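Local atomic coordinates of putative MAR1 (Leishmania donovani, PDB entry 1X9G), a protein that is of unknown function, though called a putative ribonuclease, and belongs to the isochorismatase superfamily, so it may act as a cysteine hydrolase. Residues A22-D27 / A110-I115; L28-S33 / R74-I79; I63-Y68 / I88-F93; C120-V125 / I154-S159. One frame throughout, in Å; residues are numbered along the deposited sequence.

How the interactions relate
From the N terminus, strand 21-26 runs into the loop 28-33, then come helix 39-55, strand 60-67, the loop 74-79 and strand 86-90. Interaction 1 closes the long excursion from 22-27 to 110-115, and interactions 2 and 3 both fall within it. Their segments alternate along the chain (28-33, 63-68, 74-79, 88-93), so these two cross. Interaction 4 opens only after interaction 1 has closed, joining helices 117-130 and 147-158. Interactions 1 and 3 build neighbouring pairs of one parallel sheet, interaction 2 ties loops beyond its strand ends, and interaction 4 packs helices on it. Asp27, Lys90 and Cys120 bring interactions 1, 3 and 4 together.

Interaction 1: A22-D27 / A110-I115; sequences AFLCVD and AVVFGI
The Phe113 ring lies against the backbone of 22-27: Leu24 O stands 3.2 Å above one face of the ring, offset toward its rim, and the CA of Cys25 makes a CH-pi contact with that ring, 4.0 Å from its centroid. Phe23 CB meets the ring edge in plane, 3.9 Å from Phe113 CE2. Cys25 SG lies oblique to the Phe113 ring, and Cys25 CB is 3.5 Å from Phe113 CE1. The ring reaches across because CG sits between the backbone N and the carbonyl carbon (chi1 50°). The second ring, Phe23, takes Val111 at its own edge, with CD2 3.6 Å from Val111 CB and the two side chains side by side. These are central strands of the parallel alpha/beta sheet of the isochorismatase fold, inclined at 16° and bridged from Ala22-Ala110 to Val26-Gly114. Five backbone bonds alternate across them; Val111 N to Ala22 O is 2.9 Å, and Ile115 N to Val26 O is longest at 3.2 Å. Phe23, Cys25, Val111 and Phe113 share one face, which receives helix 39-55 through Leu49, Leu52 and Ala46. Leu24 and Val112 face helix 117-130. The backbone angles of Gly114 by themselves call for glycine, a CB there would also run into Val26 O, and its CA makes a CA-H...O contact with that oxygen. Just past the strand, Asp27 has its carboxylate held from strands 60-67 and 86-90.

Interaction 2: L28-S33 / R74-I79; sequences LQEAFS and RIVPEI
The CD1 tip of Ile79 comes across the flank of Leu28 at about a right angle, 3.8 Å from Leu28 CD1 and almost as near its CB. In Leu28, CG is anti to the carbonyl carbon (chi1 -67°) and chi2 is extended, which sends CD1 toward the isoleucine. Val76 packs instead on polar groups: its CG2 lies 3.9 Å from Gln29 C and equally near OE1 of Glu30, whose chain bends at chi2 (57°) and crosses the valine at about a right angle. CG1 of Ile75 reaches Leu28 O at 3.4 Å. Gln29 stays extended beyond CG, and this carries its amide beyond the contact, where OE1 accepts from His67 N. Polar linkage between the segments is slight: Glu30 N to Arg74 O is a weak hydrogen bond of 3.3 Å, bent to 125° at the hydrogen. A type I turn from Val76 to Ile79, with Ile79 N 3.1 Å from Val76 O, reverses the chain and brings Ile79 back to Leu28; both side chains also touch helix 39-55. This is irregular loop-on-loop packing beyond the C-terminal ends of adjacent parallel strands 21-26 and 60-67, the end of the sheet at which alpha/beta folds characteristically form their active sites.

Interaction 3: I63-Y68 / I88-F93; sequences IVTEHY and IEKTRF
Thr65, Glu66 and His67 pair in parallel with Ile88, Glu89 and Lys90, the strands inclined at 31° and joined by four backbone bonds from Ile88 N to Val64 O (2.8 Å) through to Tyr68 N to Lys90 O (2.9 Å). Lys90, His67, Thr65 and Ile88 share one face. With chi1 at 36° and a bend at chi2 (70°), the lysine chain folds back over 63-68, crossing His67 at about a right angle and placing CE 3.9 Å from Thr65 OG1. NZ makes a long, weak hydrogen bond to ND1 of His67, at 3.4 Å. The backbone Lys90 O lies over one face of the His67 imidazole, and the Phe93 ring meets it rim to rim, centroids 5.8 Å apart. Further back, Ile88 and Thr65 run side by side. On the opposite face, Glu66 and Glu89 lie side by side, OE1 of Glu66 4.3 Å from OE2 of Glu89, a proximity that probably costs some energy; Glu66 OE2 accepts from Ile75 N. Thr91 OG1 bonds to Asp179 of the second subunit, so the residue following this edge strand lies at a subunit interface. Lys90 NZ and Thr65 OG1 converge on the two oxygens of Asp27, by a salt bridge and a hydrogen bond respectively. Thr65 thus helps fix that carboxylate beside Lys90, and with Cys120 nearby the grouping is consistent with the Asp-Lys-Cys triad of isochorismatase-like cysteine hydrolases.

Interaction 4: C120-V125 / I154-S159; sequences CILQTV and IKLMSS
Ile121 touches the far end of Met157, its CG2 lying 4.2 Å from Met157 CE. The methionine chain bends at the sulfur (chi3 -78°), and CE ends beside Ile121. One residue along, Leu122 carries the closest approach: its CG is anti to the backbone N (chi1 -176°), and CD1 extends to 3.7 Å from Met157 CG, crossing the methionine obliquely there. The same Leu122 CD1 meets CD1 of Leu156 at 4.1 Å, the two leucines crossing at about a right angle. Val125, a turn beyond Ile121, presents both branches to the sulfur, with CG1 and CG2 each 3.9 Å from Met157 SD. Met157 is therefore touched at CG, SD and CE by three successive contact positions of helix 117-130, and all the cross-contacts are apolar. The helix segments run nearly parallel (14°) but with axes 11.0 Å apart, so long side chains span the gap. Helix 147-158 finishes here: Leu156 O accepts from both Ser159 N (3.0 Å) and Ser159 OG. Trp160 beyond it packs on Leu122 and Val125. Helix 117-130 forms the crossover of a beta-alpha-beta unit between strands 109-115 and 134-143, with Ile121 on Leu142 and Val125 on Val135 and Leu137; Met157 rests on Ile166 of strand 164-167, while Leu122 and Leu156 also touch Ser171 and Thr167 of the second subunit.

Interaction 1: A22-D27 / A110-I115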
loop_
_atom_site.group_PDB
_atom_site.type_symbol
_atom_site.label_atom_id
_atom_site.label_comp_id
_atom_site.label_asym_id
_atom_site.label_seq_id
_atom_site.Cartn_x
_atom_site.Cartn_y
_atom_site.Cartn_z
ATOM N N ALA A 22 -12.632 -19.588 14.490
ATOM C CA ALA A 22 -14.029 -19.334 14.104
ATOM C C ALA A 22 -14.105 -18.830 12.665
ATOM O O ALA A 22 -13.385 -17.883 12.273
ATOM C CB ALA A 22 -14.747 -18.349 15.080
ATOM N N PHE A 23 -14.937 -19.511 11.879
ATOM C CA PHE A 23 -15.463 -18.982 10.644
ATOM C C PHE A 23 -16.672 -18.103 10.957
ATOM O O PHE A 23 -17.619 -18.516 11.620
ATOM C CB PHE A 23 -15.801 -20.108 9.667
ATOM C CG PHE A 23 -14.627 -21.036 9.376
ATOM C CD1 PHE A 23 -14.759 -22.405 9.513
ATOM C CD2 PHE A 23 -13.391 -20.525 8.961
ATOM C CE1 PHE A 23 -13.668 -23.277 9.245
ATOM C CE2 PHE A 23 -12.304 -21.381 8.692
ATOM C CZ PHE A 23 -12.449 -22.773 8.839
ATOM N N LEU A 24 -16.604 -16.857 10.507
ATOM C CA LEU A 24 -17.614 -15.870 10.834
ATOM C C LEU A 24 -18.246 -15.383 9.559
ATOM O O LEU A 24 -17.591 -14.701 8.767
ATOM C CB LEU A 24 -16.969 -14.730 11.591
ATOM C CG LEU A 24 -17.863 -13.680 12.190
ATOM C CD1 LEU A 24 -19.165 -14.329 12.701
ATOM C CD2 LEU A 24 -17.092 -12.884 13.298
ATOM N N CYS A 25 -19.516 -15.741 9.364
ATOM C CA CYS A 25 -20.200 -15.494 8.113
ATOM C C CYS A 25 -21.109 -14.283 8.277
ATOM O O CYS A 25 -22.180 -14.366 8.910
ATOM C CB CYS A 25 -20.986 -16.727 7.688
ATOM S SG CYS A 25 -22.008 -16.415 6.231
ATOM N N VAL A 26 -20.679 -13.143 7.730
ATOM C CA VAL A 26 -21.295 -11.892 8.172
ATOM C C VAL A 26 -22.325 -11.257 7.232
ATOM O O VAL A 26 -21.992 -10.901 6.130
ATOM C CB VAL A 26 -20.308 -10.888 8.914
ATOM C CG1 VAL A 26 -18.888 -11.225 8.714
ATOM C CG2 VAL A 26 -20.627 -9.415 8.650
ATOM N N ASP A 27 -23.587 -11.209 7.698
ATOM C CA ASP A 27 -24.711 -10.484 7.052
ATOM C C ASP A 27 -25.052 -10.792 5.576
ATOM O O ASP A 27 -25.580 -9.950 4.854
ATOM C CB ASP A 27 -24.584 -8.977 7.287
ATOM C CG ASP A 27 -24.480 -8.617 8.760
ATOM O OD1 ASP A 27 -24.234 -7.406 9.038
ATOM O OD2 ASP A 27 -24.656 -9.506 9.639
ATOM N N ALA A 110 -9.870 -15.789 13.828
ATOM C CA ALA A 110 -11.136 -15.580 13.185
ATOM C C ALA A 110 -10.895 -15.345 11.716
ATOM O O ALA A 110 -10.068 -14.521 11.349
ATOM C CB ALA A 110 -11.847 -14.406 13.797
ATOM N N VAL A 111 -11.609 -16.094 10.893
ATOM C CA VAL A 111 -11.658 -15.958 9.461
ATOM C C VAL A 111 -12.998 -15.281 9.176
ATOM O O VAL A 111 -14.083 -15.868 9.394
ATOM C CB VAL A 111 -11.621 -17.349 8.799
ATOM C CG1 VAL A 111 -11.834 -17.275 7.281
ATOM C CG2 VAL A 111 -10.359 -18.125 9.172
ATOM N N VAL A 112 -12.938 -14.042 8.686
ATOM C CA VAL A 112 -14.103 -13.169 8.605
ATOM C C VAL A 112 -14.456 -12.932 7.159
ATOM O O VAL A 112 -13.596 -12.618 6.365
ATOM C CB VAL A 112 -13.852 -11.857 9.339
ATOM C CG1 VAL A 112 -15.071 -10.967 9.280
ATOM C CG2 VAL A 112 -13.551 -12.124 10.770
ATOM N N PHE A 113 -15.709 -13.145 6.787
ATOM C CA PHE A 113 -16.067 -13.020 5.391
ATOM C C PHE A 113 -17.499 -12.538 5.308
ATOM O O PHE A 113 -18.190 -12.664 6.269
ATOM C CB PHE A 113 -15.842 -14.349 4.662
ATOM C CG PHE A 113 -16.452 -15.516 5.333
ATOM C CD1 PHE A 113 -17.691 -16.021 4.898
ATOM C CD2 PHE A 113 -15.800 -16.155 6.382
ATOM C CE1 PHE A 113 -18.295 -17.121 5.543
ATOM C CE2 PHE A 113 -16.387 -17.264 7.018
ATOM C CZ PHE A 113 -17.646 -17.734 6.594
ATOM N N GLY A 114 -17.910 -11.972 4.177
ATOM C CA GLY A 114 -19.222 -11.361 4.005
ATOM C C GLY A 114 -19.267 -9.886 3.578
ATOM O O GLY A 114 -18.357 -9.385 2.941
ATOM N N ILE A 115 -20.317 -9.197 4.018
ATOM C CA ILE A 115 -20.720 -7.925 3.544
ATOM C C ILE A 115 -21.143 -7.088 4.776
ATOM O O ILE A 115 -21.612 -7.659 5.715
ATOM C CB ILE A 115 -21.848 -8.113 2.540
ATOM C CG1 ILE A 115 -21.760 -7.011 1.489
ATOM C CG2 ILE A 115 -23.313 -8.186 3.195
ATOM C CD1 ILE A 115 -21.261 -7.520 0.162
#

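Interaction 2: L28-S33 / R74-I79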
loop_
_atom_site.group_PDB
_atom_site.type_symbol
_atom_site.label_atom_id
_atom_site.label_comp_id
_atom_site.label_asym_id
_atom_site.label_seq_id
_atom_site.Cartn_x
_atom_site.Cartn_y
_atom_site.Cartn_z
ATOM N N LEU A 28 -24.808 -12.019 5.138
ATOM C CA LEU A 28 -25.172 -12.407 3.775
ATOM C C LEU A 28 -26.715 -12.632 3.581
ATOM O O LEU A 28 -27.213 -13.744 3.419
ATOM C CB LEU A 28 -24.297 -13.595 3.332
ATOM C CG LEU A 28 -22.792 -13.302 3.153
ATOM C CD1 LEU A 28 -21.980 -14.564 2.912
ATOM C CD2 LEU A 28 -22.471 -12.231 2.065
ATOM N N GLN A 29 -27.470 -11.543 3.577
ATOM C CA GLN A 29 -28.934 -11.600 3.638
ATOM C C GLN A 29 -29.588 -11.083 2.353
ATOM O O GLN A 29 -28.914 -10.533 1.465
ATOM C CB GLN A 29 -29.426 -10.811 4.860
ATOM C CG GLN A 29 -28.447 -10.917 6.002
ATOM C CD GLN A 29 -28.800 -10.107 7.194
ATOM O OE1 GLN A 29 -27.937 -9.798 8.015
ATOM N NE2 GLN A 29 -30.083 -9.768 7.331
ATOM N N GLU A 30 -30.915 -11.224 2.293
ATOM C CA GLU A 30 -31.674 -11.071 1.066
ATOM C C GLU A 30 -31.699 -9.650 0.519
ATOM O O GLU A 30 -31.590 -9.465 -0.686
ATOM C CB GLU A 30 -33.083 -11.668 1.236
ATOM C CG GLU A 30 -33.956 -11.725 -0.047
ATOM C CD GLU A 30 -33.309 -12.515 -1.197
ATOM O OE1 GLU A 30 -32.155 -12.193 -1.609
ATOM O OE2 GLU A 30 -33.977 -13.458 -1.688
ATOM N N ALA A 31 -31.809 -8.649 1.388
ATOM C CA ALA A 31 -31.827 -7.254 0.938
ATOM C C ALA A 31 -30.634 -6.927 0.031
ATOM O O ALA A 31 -30.762 -6.151 -0.933
ATOM C CB ALA A 31 -31.844 -6.321 2.129
ATOM N N PHE A 32 -29.497 -7.566 0.340
ATOM C CA PHE A 32 -28.189 -7.270 -0.223
ATOM C C PHE A 32 -27.853 -8.020 -1.488
ATOM O O PHE A 32 -27.099 -7.523 -2.320
ATOM C CB PHE A 32 -27.116 -7.589 0.814
ATOM C CG PHE A 32 -27.109 -6.653 1.976
ATOM C CD1 PHE A 32 -27.593 -7.073 3.214
ATOM C CD2 PHE A 32 -26.635 -5.332 1.821
ATOM C CE1 PHE A 32 -27.592 -6.216 4.308
ATOM C CE2 PHE A 32 -26.633 -4.438 2.899
ATOM C CZ PHE A 32 -27.113 -4.885 4.164
ATOM N N SER A 33 -28.404 -9.216 -1.612
ATOM C CA SER A 33 -28.101 -10.132 -2.706
ATOM C C SER A 33 -27.926 -9.489 -4.081
ATOM O O SER A 33 -27.106 -9.944 -4.884
ATOM C CB SER A 33 -29.193 -11.180 -2.780
ATOM O OG SER A 33 -30.445 -10.556 -2.527
ATOM N N ARG A 74 -33.441 -12.443 5.603
ATOM C CA ARG A 74 -32.909 -13.673 6.187
ATOM C C ARG A 74 -31.722 -14.187 5.361
ATOM O O ARG A 74 -31.585 -13.813 4.197
ATOM C CB ARG A 74 -34.003 -14.734 6.232
ATOM C CG ARG A 74 -33.916 -15.671 7.397
ATOM C CD ARG A 74 -35.251 -15.805 8.119
ATOM N NE ARG A 74 -35.363 -17.182 8.558
ATOM C CZ ARG A 74 -36.173 -17.641 9.512
ATOM N NH1 ARG A 74 -36.968 -16.835 10.201
ATOM N NH2 ARG A 74 -36.190 -18.941 9.797
ATOM N N ILE A 75 -30.887 -15.055 5.957
ATOM C CA ILE A 75 -29.610 -15.477 5.360
ATOM C C ILE A 75 -29.749 -16.333 4.102
ATOM O O ILE A 75 -29.850 -17.550 4.177
ATOM C CB ILE A 75 -28.598 -16.113 6.420
ATOM C CG1 ILE A 75 -27.145 -16.084 5.897
ATOM C CG2 ILE A 75 -29.042 -17.502 6.896
ATOM C CD1 ILE A 75 -26.391 -17.442 5.698
ATOM N N VAL A 76 -29.742 -15.667 2.947
ATOM C CA VAL A 76 -29.811 -16.308 1.618
ATOM C C VAL A 76 -29.661 -17.859 1.616
ATOM O O VAL A 76 -28.643 -18.396 2.104
ATOM C CB VAL A 76 -28.838 -15.610 0.624
ATOM C CG1 VAL A 76 -28.476 -16.518 -0.563
ATOM C CG2 VAL A 76 -29.433 -14.263 0.170
ATOM N N PRO A 77 -30.696 -18.573 1.090
ATOM C CA PRO A 77 -30.772 -20.047 1.066
ATOM C C PRO A 77 -29.600 -20.737 0.391
ATOM O O PRO A 77 -29.144 -21.771 0.874
ATOM C CB PRO A 77 -32.071 -20.333 0.274
ATOM C CG PRO A 77 -32.430 -19.063 -0.382
ATOM C CD PRO A 77 -31.913 -17.975 0.501
ATOM N N GLU A 78 -29.123 -20.183 -0.719
ATOM C CA GLU A 78 -27.996 -20.778 -1.420
ATOM C C GLU A 78 -26.741 -21.005 -0.520
ATOM O O GLU A 78 -25.816 -21.725 -0.903
ATOM C CB GLU A 78 -27.747 -20.018 -2.741
ATOM C CG GLU A 78 -26.328 -20.107 -3.349
ATOM C CD GLU A 78 -25.935 -21.493 -3.920
ATOM O OE1 GLU A 78 -26.480 -21.872 -4.987
ATOM O OE2 GLU A 78 -25.045 -22.172 -3.336
ATOM N N ILE A 79 -26.722 -20.456 0.697
ATOM C CA ILE A 79 -25.754 -20.939 1.692
ATOM C C ILE A 79 -26.313 -22.109 2.552
ATOM O O ILE A 79 -27.208 -21.922 3.408
ATOM C CB ILE A 79 -25.177 -19.827 2.614
ATOM C CG1 ILE A 79 -24.446 -18.764 1.792
ATOM C CG2 ILE A 79 -24.192 -20.425 3.637
ATOM C CD1 ILE A 79 -24.485 -17.357 2.403
#

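Interaction 3: I63-Y68 / I88-F93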
loop_
_atom_site.group_PDB
_atom_site.type_symbol
_atom_site.label_atom_id
_atom_site.label_comp_id
_atom_site.label_asym_id
_atom_site.label_seq_id
_atom_site.Cartn_x
_atom_site.Cartn_y
_atom_site.Cartn_z
ATOM N N ILE A 63 -20.070 -19.510 12.406
ATOM C CA ILE A 63 -20.949 -18.513 13.011
ATOM C C ILE A 63 -21.600 -17.629 11.923
ATOM O O ILE A 63 -20.930 -17.135 11.023
ATOM C CB ILE A 63 -20.178 -17.686 14.103
ATOM C CG1 ILE A 63 -19.543 -18.619 15.143
ATOM C CG2 ILE A 63 -21.056 -16.599 14.770
ATOM C CD1 ILE A 63 -18.630 -17.900 16.135
ATOM N N VAL A 64 -22.909 -17.460 11.994
ATOM C CA VAL A 64 -23.663 -16.697 11.020
ATOM C C VAL A 64 -24.296 -15.612 11.851
ATOM O O VAL A 64 -24.945 -15.900 12.852
ATOM C CB VAL A 64 -24.795 -17.559 10.401
ATOM C CG1 VAL A 64 -25.666 -16.768 9.454
ATOM C CG2 VAL A 64 -24.217 -18.819 9.711
ATOM N N THR A 65 -24.077 -14.358 11.473
ATOM C CA THR A 65 -24.870 -13.267 12.047
ATOM C C THR A 65 -25.850 -12.803 10.972
ATOM O O THR A 65 -25.493 -12.737 9.779
ATOM C CB THR A 65 -24.008 -12.065 12.492
ATOM O OG1 THR A 65 -23.443 -11.472 11.333
ATOM C CG2 THR A 65 -22.891 -12.483 13.385
ATOM N N GLU A 66 -27.090 -12.509 11.386
ATOM C CA GLU A 66 -28.030 -11.809 10.524
ATOM C C GLU A 66 -28.325 -10.506 11.218
ATOM O O GLU A 66 -28.628 -10.483 12.415
ATOM C CB GLU A 66 -29.357 -12.540 10.331
ATOM C CG GLU A 66 -29.367 -14.054 10.421
ATOM C CD GLU A 66 -30.643 -14.643 9.849
ATOM O OE1 GLU A 66 -31.717 -14.507 10.484
ATOM O OE2 GLU A 66 -30.574 -15.226 8.749
ATOM N N HIS A 67 -28.272 -9.436 10.439
ATOM C CA HIS A 67 -28.456 -8.082 10.910
ATOM C C HIS A 67 -29.870 -7.638 10.600
ATOM O O HIS A 67 -30.314 -7.765 9.463
ATOM C CB HIS A 67 -27.497 -7.169 10.149
ATOM C CG HIS A 67 -27.495 -5.769 10.643
ATOM N ND1 HIS A 67 -26.717 -5.363 11.706
ATOM C CD2 HIS A 67 -28.190 -4.681 10.236
ATOM C CE1 HIS A 67 -26.914 -4.076 11.918
ATOM N NE2 HIS A 67 -27.813 -3.642 11.048
ATOM N N TYR A 68 -30.549 -7.093 11.612
ATOM C CA TYR A 68 -31.988 -6.759 11.569
ATOM C C TYR A 68 -32.773 -7.624 10.560
ATOM O O TYR A 68 -33.271 -7.116 9.558
ATOM C CB TYR A 68 -32.155 -5.274 11.293
ATOM C CG TYR A 68 -33.525 -4.711 11.586
ATOM C CD1 TYR A 68 -34.325 -4.192 10.548
ATOM C CD2 TYR A 68 -34.027 -4.676 12.894
ATOM C CE1 TYR A 68 -35.590 -3.667 10.802
ATOM C CE2 TYR A 68 -35.303 -4.158 13.156
ATOM C CZ TYR A 68 -36.072 -3.651 12.104
ATOM O OH TYR A 68 -37.318 -3.114 12.361
ATOM N N ILE A 88 -26.870 -16.226 14.836
ATOM C CA ILE A 88 -27.195 -15.154 15.774
ATOM C C ILE A 88 -27.636 -13.879 15.033
ATOM O O ILE A 88 -27.414 -13.737 13.838
ATOM C CB ILE A 88 -26.085 -14.931 16.940
ATOM C CG1 ILE A 88 -25.499 -13.531 16.954
ATOM C CG2 ILE A 88 -24.984 -16.006 16.987
ATOM C CD1 ILE A 88 -24.277 -13.423 16.122
ATOM N N GLU A 89 -28.301 -12.980 15.745
ATOM C CA GLU A 89 -29.007 -11.842 15.127
ATOM C C GLU A 89 -28.652 -10.581 15.891
ATOM O O GLU A 89 -28.430 -10.616 17.105
ATOM C CB GLU A 89 -30.538 -12.054 15.162
ATOM C CG GLU A 89 -31.080 -13.232 14.294
ATOM C CD GLU A 89 -32.614 -13.522 14.501
ATOM O OE1 GLU A 89 -33.426 -12.565 14.546
ATOM O OE2 GLU A 89 -33.002 -14.718 14.622
ATOM N N LYS A 90 -28.605 -9.450 15.211
ATOM C CA LYS A 90 -28.271 -8.228 15.932
ATOM C C LYS A 90 -28.609 -6.960 15.216
ATOM O O LYS A 90 -29.064 -6.965 14.074
ATOM C CB LYS A 90 -26.788 -8.195 16.290
ATOM C CG LYS A 90 -25.847 -8.803 15.239
ATOM C CD LYS A 90 -25.714 -8.004 13.960
ATOM C CE LYS A 90 -24.294 -8.251 13.368
ATOM N NZ LYS A 90 -24.083 -7.534 12.072
ATOM N N THR A 91 -28.375 -5.859 15.907
ATOM C CA THR A 91 -28.529 -4.547 15.299
ATOM C C THR A 91 -27.177 -3.756 15.332
ATOM O O THR A 91 -26.938 -2.866 14.511
ATOM C CB THR A 91 -29.703 -3.815 15.955
ATOM O OG1 THR A 91 -29.515 -3.807 17.382
ATOM C CG2 THR A 91 -31.027 -4.570 15.650
ATOM N N ARG A 92 -26.294 -4.130 16.259
ATOM C CA ARG A 92 -24.916 -3.670 16.275
ATOM C C ARG A 92 -24.281 -3.866 14.884
ATOM O O ARG A 92 -24.482 -4.927 14.258
ATOM C CB ARG A 92 -24.161 -4.409 17.372
ATOM C CG ARG A 92 -22.674 -4.169 17.434
ATOM C CD ARG A 92 -22.238 -4.051 18.871
ATOM N NE ARG A 92 -22.170 -2.633 19.230
ATOM C CZ ARG A 92 -21.083 -2.006 19.679
ATOM N NH1 ARG A 92 -19.937 -2.666 19.843
ATOM N NH2 ARG A 92 -21.152 -0.711 19.980
ATOM N N PHE A 93 -23.575 -2.840 14.372
ATOM C CA PHE A 93 -22.961 -2.961 13.029
ATOM C C PHE A 93 -21.866 -4.011 13.075
ATOM O O PHE A 93 -21.791 -4.875 12.202
ATOM C CB PHE A 93 -22.484 -1.631 12.439
ATOM C CG PHE A 93 -23.579 -0.650 12.217
ATOM C CD1 PHE A 93 -23.444 0.675 12.632
ATOM C CD2 PHE A 93 -24.789 -1.059 11.628
ATOM C CE1 PHE A 93 -24.500 1.604 12.439
ATOM C CE2 PHE A 93 -25.862 -0.150 11.448
ATOM C CZ PHE A 93 -25.700 1.197 11.850
#

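Interaction 4: C120-V125 / I154-S159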
loop_
_atom_site.group_PDB
_atom_site.type_symbol
_atom_site.label_atom_id
_atom_site.label_comp_id
_atom_site.label_asym_id
_atom_site.label_seq_id
_atom_site.Cartn_x
_atom_site.Cartn_y
_atom_site.Cartn_z
ATOM N N CYS A 120 -20.171 -3.378 8.548
ATOM C CA CYS A 120 -20.132 -4.431 9.532
ATOM C C CYS A 120 -18.773 -5.118 9.582
ATOM O O CYS A 120 -18.259 -5.365 10.699
ATOM C CB CYS A 120 -21.256 -5.463 9.280
ATOM S SG CYS A 120 -22.998 -4.767 9.109
ATOM N N ILE A 121 -18.191 -5.433 8.398
ATOM C CA ILE A 121 -16.896 -6.201 8.321
ATOM C C ILE A 121 -15.811 -5.414 9.024
ATOM O O ILE A 121 -15.190 -5.882 9.953
ATOM C CB ILE A 121 -16.414 -6.516 6.840
ATOM C CG1 ILE A 121 -17.361 -7.476 6.080
ATOM C CG2 ILE A 121 -14.988 -7.042 6.822
ATOM C CD1 ILE A 121 -17.397 -8.916 6.560
ATOM N N LEU A 122 -15.648 -4.176 8.577
ATOM C CA LEU A 122 -14.685 -3.234 9.130
ATOM C C LEU A 122 -14.807 -3.101 10.685
ATOM O O LEU A 122 -13.846 -3.317 11.414
ATOM C CB LEU A 122 -14.792 -1.895 8.362
ATOM C CG LEU A 122 -13.788 -0.786 8.745
ATOM C CD1 LEU A 122 -12.365 -1.050 8.235
ATOM C CD2 LEU A 122 -14.251 0.601 8.268
ATOM N N GLN A 123 -15.999 -2.787 11.192
ATOM C CA GLN A 123 -16.207 -2.683 12.665
ATOM C C GLN A 123 -15.961 -3.983 13.389
ATOM O O GLN A 123 -15.349 -4.007 14.475
ATOM C CB GLN A 123 -17.600 -2.109 13.004
ATOM C CG GLN A 123 -17.820 -0.776 12.278
ATOM C CD GLN A 123 -18.993 0.025 12.769
ATOM O OE1 GLN A 123 -19.229 0.116 13.969
ATOM N NE2 GLN A 123 -19.701 0.681 11.845
ATOM N N THR A 124 -16.403 -5.068 12.764
ATOM C CA THR A 124 -16.203 -6.422 13.316
ATOM C C THR A 124 -14.710 -6.717 13.519
ATOM O O THR A 124 -14.306 -7.114 14.623
ATOM C CB THR A 124 -16.794 -7.436 12.360
ATOM O OG1 THR A 124 -18.197 -7.178 12.256
ATOM C CG2 THR A 124 -16.546 -8.814 12.808
ATOM N N VAL A 125 -13.881 -6.473 12.482
ATOM C CA VAL A 125 -12.455 -6.742 12.639
ATOM C C VAL A 125 -11.742 -5.840 13.633
ATOM O O VAL A 125 -10.911 -6.329 14.360
ATOM C CB VAL A 125 -11.619 -7.012 11.286
ATOM C CG1 VAL A 125 -12.485 -7.206 10.090
ATOM C CG2 VAL A 125 -10.594 -5.985 11.017
ATOM N N ILE A 154 -10.669 -1.820 2.668
ATOM C CA ILE A 154 -9.577 -2.839 2.393
ATOM C C ILE A 154 -8.148 -2.345 2.639
ATOM O O ILE A 154 -7.407 -3.037 3.339
ATOM C CB ILE A 154 -9.643 -3.426 0.961
ATOM C CG1 ILE A 154 -10.904 -4.220 0.775
ATOM C CG2 ILE A 154 -8.466 -4.364 0.714
ATOM C CD1 ILE A 154 -11.014 -5.266 1.789
ATOM N N LYS A 155 -7.788 -1.172 2.095
ATOM C CA LYS A 155 -6.503 -0.542 2.431
ATOM C C LYS A 155 -6.361 -0.222 3.898
ATOM O O LYS A 155 -5.344 -0.471 4.462
ATOM C CB LYS A 155 -6.201 0.804 1.720
ATOM C CG LYS A 155 -6.582 1.008 0.304
ATOM C CD LYS A 155 -5.705 0.251 -0.679
ATOM C CE LYS A 155 -5.500 1.122 -1.969
ATOM N NZ LYS A 155 -4.515 0.469 -2.885
ATOM N N LEU A 156 -7.350 0.368 4.532
ATOM C CA LEU A 156 -7.213 0.624 5.963
ATOM C C LEU A 156 -6.792 -0.697 6.654
ATOM O O LEU A 156 -5.818 -0.750 7.394
ATOM C CB LEU A 156 -8.564 1.028 6.562
ATOM C CG LEU A 156 -8.541 2.155 7.578
ATOM C CD1 LEU A 156 -9.719 2.034 8.569
ATOM C CD2 LEU A 156 -7.154 2.377 8.272
ATOM N N MET A 157 -7.591 -1.725 6.452
ATOM C CA MET A 157 -7.372 -2.989 7.150
ATOM C C MET A 157 -6.001 -3.648 6.838
ATOM O O MET A 157 -5.432 -4.248 7.723
ATOM C CB MET A 157 -8.499 -3.997 6.864
ATOM C CG MET A 157 -9.856 -3.604 7.468
ATOM S SD MET A 157 -11.178 -4.848 7.317
ATOM C CE MET A 157 -11.720 -4.662 5.608
ATOM N N SER A 158 -5.502 -3.544 5.601
ATOM C CA SER A 158 -4.146 -3.975 5.220
ATOM C C SER A 158 -3.022 -3.319 6.056
ATOM O O SER A 158 -1.889 -3.796 6.091
ATOM C CB SER A 158 -3.901 -3.605 3.745
ATOM O OG SER A 158 -4.453 -4.595 2.881
ATOM N N SER A 159 -3.314 -2.171 6.650
ATOM C CA SER A 159 -2.344 -1.492 7.480
ATOM C C SER A 159 -2.466 -1.889 8.932
ATOM O O SER A 159 -1.813 -1.295 9.749
ATOM C CB SER A 159 -2.519 0.016 7.350
ATOM O OG SER A 159 -3.698 0.410 8.057
#